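Local coordinates for hypothetical protein (Bacteroides fragilis, PDB 4I17), which is of unknown function but, as an exported protein built of TPR repeats, probably serves as a helical scaffold for binding other proteins, at residues L18-S31 / T44-K57. Sequence-based numbering, arbitrary orientation.
Sequences LNAKNYAVAFEKYS and TAYNCGVCADNIKK. With SO4 (sulfate ion), chain C.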
# COMPACT_ATOMS: atom_id res chain seq x y z
N LEU A 18 28.04 10.68 -10.62
CA LEU A 18 27.31 9.74 -9.75
C LEU A 18 28.28 9.00 -8.85
O LEU A 18 28.02 8.83 -7.65
CB LEU A 18 26.49 8.74 -10.62
CG LEU A 18 25.61 7.76 -9.90
CD1 LEU A 18 24.52 8.46 -9.11
CD2 LEU A 18 24.99 6.80 -10.87
N ASN A 19 29.42 8.59 -9.39
CA ASN A 19 30.46 7.88 -8.62
C ASN A 19 30.97 8.72 -7.44
O ASN A 19 31.50 8.15 -6.49
CB ASN A 19 31.64 7.51 -9.52
CG ASN A 19 31.35 6.40 -10.49
OD1 ASN A 19 30.30 5.76 -10.44
ND2 ASN A 19 32.24 6.18 -11.44
N ALA A 20 30.88 10.06 -7.55
CA ALA A 20 31.36 10.99 -6.51
C ALA A 20 30.19 11.48 -5.65
O ALA A 20 30.35 12.36 -4.81
CB ALA A 20 32.06 12.18 -7.18
N LYS A 21 29.00 10.89 -5.84
CA LYS A 21 27.79 11.27 -5.10
C LYS A 21 27.34 12.72 -5.43
O LYS A 21 26.67 13.37 -4.61
CB LYS A 21 28.01 11.08 -3.57
CG LYS A 21 26.73 10.69 -2.84
CD LYS A 21 26.96 10.54 -1.34
CE LYS A 21 25.64 10.32 -0.63
NZ LYS A 21 25.80 10.29 0.85
N ASN A 22 27.70 13.24 -6.64
CA ASN A 22 27.16 14.55 -7.01
C ASN A 22 25.95 14.29 -7.88
O ASN A 22 26.05 14.25 -9.10
CB ASN A 22 28.15 15.49 -7.68
CG ASN A 22 27.66 16.93 -7.73
OD1 ASN A 22 26.49 17.26 -7.99
ND2 ASN A 22 28.54 17.85 -7.46
N TYR A 23 24.82 14.09 -7.23
CA TYR A 23 23.55 13.80 -7.91
C TYR A 23 23.07 14.95 -8.79
O TYR A 23 22.47 14.67 -9.82
CB TYR A 23 22.46 13.45 -6.92
CG TYR A 23 22.82 12.32 -5.97
CD1 TYR A 23 23.12 11.04 -6.46
CD2 TYR A 23 22.79 12.50 -4.60
CE1 TYR A 23 23.40 9.98 -5.59
CE2 TYR A 23 23.03 11.44 -3.72
CZ TYR A 23 23.34 10.19 -4.22
OH TYR A 23 23.56 9.16 -3.32
N ALA A 24 23.35 16.24 -8.42
CA ALA A 24 22.89 17.37 -9.25
C ALA A 24 23.59 17.38 -10.60
O ALA A 24 22.95 17.61 -11.63
CB ALA A 24 23.14 18.69 -8.55
N VAL A 25 24.91 17.16 -10.61
CA VAL A 25 25.64 17.10 -11.88
C VAL A 25 25.21 15.86 -12.66
O VAL A 25 25.07 15.94 -13.88
CB VAL A 25 27.18 17.14 -11.69
CG1 VAL A 25 27.89 16.88 -13.04
CG2 VAL A 25 27.59 18.48 -11.12
N ALA A 26 25.06 14.71 -11.99
CA ALA A 26 24.68 13.48 -12.71
C ALA A 26 23.33 13.70 -13.37
O ALA A 26 23.15 13.36 -14.53
CB ALA A 26 24.63 12.30 -11.75
N PHE A 27 22.40 14.34 -12.65
CA PHE A 27 21.08 14.61 -13.24
C PHE A 27 21.25 15.51 -14.48
O PHE A 27 20.66 15.19 -15.51
CB PHE A 27 20.11 15.23 -12.22
CG PHE A 27 18.84 15.71 -12.87
CD1 PHE A 27 17.83 14.82 -13.20
CD2 PHE A 27 18.69 17.05 -13.22
CE1 PHE A 27 16.68 15.26 -13.86
CE2 PHE A 27 17.54 17.48 -13.89
CZ PHE A 27 16.56 16.57 -14.21
N GLU A 28 22.00 16.60 -14.37
CA GLU A 28 22.26 17.56 -15.47
C GLU A 28 22.80 16.82 -16.72
O GLU A 28 22.31 17.00 -17.82
CB GLU A 28 23.28 18.62 -14.98
CG GLU A 28 23.72 19.65 -16.01
CD GLU A 28 25.19 20.03 -15.99
OE1 GLU A 28 25.84 19.94 -14.92
OE2 GLU A 28 25.71 20.42 -17.06
N LYS A 29 23.83 15.99 -16.52
CA LYS A 29 24.50 15.29 -17.62
C LYS A 29 23.62 14.18 -18.21
O LYS A 29 23.51 14.09 -19.43
CB LYS A 29 25.83 14.69 -17.14
CG LYS A 29 26.82 15.74 -16.65
CD LYS A 29 27.31 16.62 -17.77
CE LYS A 29 28.22 17.72 -17.24
NZ LYS A 29 28.72 18.59 -18.35
N TYR A 30 22.98 13.38 -17.35
CA TYR A 30 22.12 12.30 -17.84
C TYR A 30 20.90 12.86 -18.55
O TYR A 30 20.48 12.28 -19.55
CB TYR A 30 21.65 11.40 -16.70
CG TYR A 30 22.68 10.51 -16.05
CD1 TYR A 30 23.77 10.02 -16.77
CD2 TYR A 30 22.54 10.09 -14.73
CE1 TYR A 30 24.66 9.11 -16.20
CE2 TYR A 30 23.44 9.21 -14.15
CZ TYR A 30 24.51 8.74 -14.87
OH TYR A 30 25.36 7.85 -14.29
N SER A 31 20.26 13.90 -17.99
CA SER A 31 19.04 14.42 -18.64
C SER A 31 19.36 14.96 -20.04
O SER A 31 18.60 14.70 -20.97
CB SER A 31 18.36 15.50 -17.80
OG SER A 31 19.25 16.56 -17.55
N THR A 44 20.38 4.33 -17.86
CA THR A 44 20.66 5.72 -17.54
C THR A 44 19.37 6.41 -17.12
O THR A 44 19.41 7.18 -16.18
CB THR A 44 21.34 6.41 -18.71
OG1 THR A 44 22.59 5.76 -18.90
CG2 THR A 44 21.58 7.89 -18.44
N ALA A 45 18.22 6.12 -17.78
CA ALA A 45 16.95 6.73 -17.35
C ALA A 45 16.62 6.41 -15.88
O ALA A 45 16.22 7.31 -15.15
CB ALA A 45 15.82 6.28 -18.24
N TYR A 46 16.81 5.15 -15.45
CA TYR A 46 16.56 4.76 -14.08
C TYR A 46 17.52 5.57 -13.15
O TYR A 46 17.07 6.16 -12.17
CB TYR A 46 16.72 3.22 -13.89
CG TYR A 46 16.57 2.85 -12.43
CD1 TYR A 46 15.31 2.72 -11.85
CD2 TYR A 46 17.68 2.77 -11.60
CE1 TYR A 46 15.16 2.51 -10.49
CE2 TYR A 46 17.54 2.56 -10.23
CZ TYR A 46 16.28 2.44 -9.68
OH TYR A 46 16.11 2.23 -8.34
N ASN A 47 18.83 5.60 -13.48
CA ASN A 47 19.78 6.34 -12.65
C ASN A 47 19.41 7.81 -12.57
O ASN A 47 19.53 8.42 -11.52
CB ASN A 47 21.20 6.20 -13.22
CG ASN A 47 21.80 4.86 -12.92
OD1 ASN A 47 21.41 4.15 -11.98
ND2 ASN A 47 22.80 4.51 -13.69
N CYS A 48 18.95 8.38 -13.71
CA CYS A 48 18.56 9.80 -13.80
C CYS A 48 17.37 10.07 -12.89
O CYS A 48 17.37 11.07 -12.18
CB CYS A 48 18.27 10.18 -15.25
SG CYS A 48 18.17 11.96 -15.54
N GLY A 49 16.39 9.14 -12.86
CA GLY A 49 15.22 9.26 -11.97
C GLY A 49 15.60 9.30 -10.51
O GLY A 49 15.09 10.14 -9.75
N VAL A 50 16.54 8.41 -10.10
CA VAL A 50 17.03 8.39 -8.70
C VAL A 50 17.73 9.73 -8.39
O VAL A 50 17.49 10.32 -7.33
CB VAL A 50 17.98 7.21 -8.42
CG1 VAL A 50 18.50 7.25 -6.97
CG2 VAL A 50 17.28 5.87 -8.73
N CYS A 51 18.62 10.18 -9.29
CA CYS A 51 19.33 11.47 -9.10
C CYS A 51 18.32 12.61 -8.95
O CYS A 51 18.48 13.46 -8.07
CB CYS A 51 20.29 11.72 -10.25
SG CYS A 51 21.74 10.64 -10.21
N ALA A 52 17.31 12.66 -9.84
CA ALA A 52 16.26 13.72 -9.79
C ALA A 52 15.53 13.70 -8.46
O ALA A 52 15.28 14.76 -7.87
CB ALA A 52 15.26 13.52 -10.93
N ASP A 53 15.21 12.51 -7.95
CA ASP A 53 14.49 12.42 -6.69
C ASP A 53 15.40 12.90 -5.57
O ASP A 53 14.93 13.63 -4.70
CB ASP A 53 14.01 10.99 -6.45
CG ASP A 53 13.18 10.89 -5.19
OD1 ASP A 53 12.00 11.31 -5.21
OD2 ASP A 53 13.73 10.46 -4.16
N ASN A 54 16.74 12.57 -5.66
CA ASN A 54 17.71 12.95 -4.62
C ASN A 54 17.90 14.46 -4.55
O ASN A 54 18.21 14.98 -3.49
CB ASN A 54 19.07 12.27 -4.83
CG ASN A 54 19.09 10.76 -4.73
OD1 ASN A 54 18.13 10.10 -4.32
ND2 ASN A 54 20.18 10.16 -5.15
N ILE A 55 17.68 15.17 -5.66
CA ILE A 55 17.87 16.62 -5.64
C ILE A 55 16.51 17.35 -5.62
O ILE A 55 16.44 18.57 -5.81
CB ILE A 55 18.79 17.10 -6.78
CG1 ILE A 55 18.15 16.81 -8.17
CG2 ILE A 55 20.20 16.48 -6.64
CD1 ILE A 55 18.98 17.26 -9.39
N LYS A 56 15.45 16.61 -5.31
CA LYS A 56 14.09 17.10 -5.11
C LYS A 56 13.38 17.58 -6.39
O LYS A 56 12.46 18.39 -6.30
CB LYS A 56 14.04 18.20 -4.02
CG LYS A 56 14.61 17.70 -2.70
CD LYS A 56 14.54 18.74 -1.60
CE LYS A 56 15.22 18.25 -0.36
NZ LYS A 56 14.40 17.23 0.35
N LYS A 57 13.78 17.06 -7.55
CA LYS A 57 13.10 17.35 -8.82
C LYS A 57 12.13 16.17 -9.00
O LYS A 57 12.37 15.26 -9.81
CB LYS A 57 14.12 17.52 -9.97
CG LYS A 57 15.14 18.64 -9.74
CD LYS A 57 15.99 18.87 -11.00
CE LYS A 57 17.04 19.95 -10.86
NZ LYS A 57 16.46 21.29 -10.59
S SO4 C . 24.21 16.90 -4.75
O1 SO4 C . 24.43 17.20 -6.11
O2 SO4 C . 24.15 15.46 -4.54
O3 SO4 C . 25.31 17.42 -3.94
O4 SO4 C . 22.97 17.53 -4.31
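Phe27 reaches Cys48 and Ala52 because its ring swings anti to the backbone N (chi1 170°), whereas Tyr23, one turn earlier, sends its ring the other way, anti to its carbonyl carbon (chi1 -54°), and meets Asn54. Between the two diverging rings enters Cys51, a small knob in the hole formed by Leu18, Tyr23, Ala26 and Phe27; its SG lies 3.7 Å from Leu18 CD1 and equally far from Ala26 CB. Cysteine suits this place, being slim enough to enter the hole yet polarisable enough to pack against carbon on several sides. The Phe27 side chain is gripped by aliphatic groups: Ala52 CB is 3.7 Å from Phe27 CD1, Ile55 CD1 lies against Phe27 CB and CG, and Lys57, in one of its two conformers, lends its apolar stem to the ring. With Tyr64 of helix 58-70 also touching Phe27, the ring joins three successive helices, as in TPR proteins, whose stacked helices commonly wind into a right-handed superhelix; the axes of segments 23-31 and 44-54 approach to 8.5 Å, running at 136° to each other. Toward the far end, Tyr30 combines an apolar ring, laid obliquely against the Thr44 methyl (Tyr30 CD1 to Thr44 CG2 3.5 Å), with a hydroxyl that bonds to Asn15 of helix 7-19. Cys48 SG fits between Tyr30 CB and the Phe27 ring. At the other end the flat Tyr23 face lets Asn54 pack over it through CB and ND2, the nitrogen 3.1 Å above the ring centre and the amide turned well away from the ring plane. Nearby, a sulfate, probably from the crystallisation liquor, accepts hydrogen bonds at the start of helix 23-36, where the amino-terminal dipole would favour an anion: Tyr23 N donates to O2 and Ala24 N to O1, the latter at 2.7 Å. Ile55 CG2 packs against Ala24 beside it.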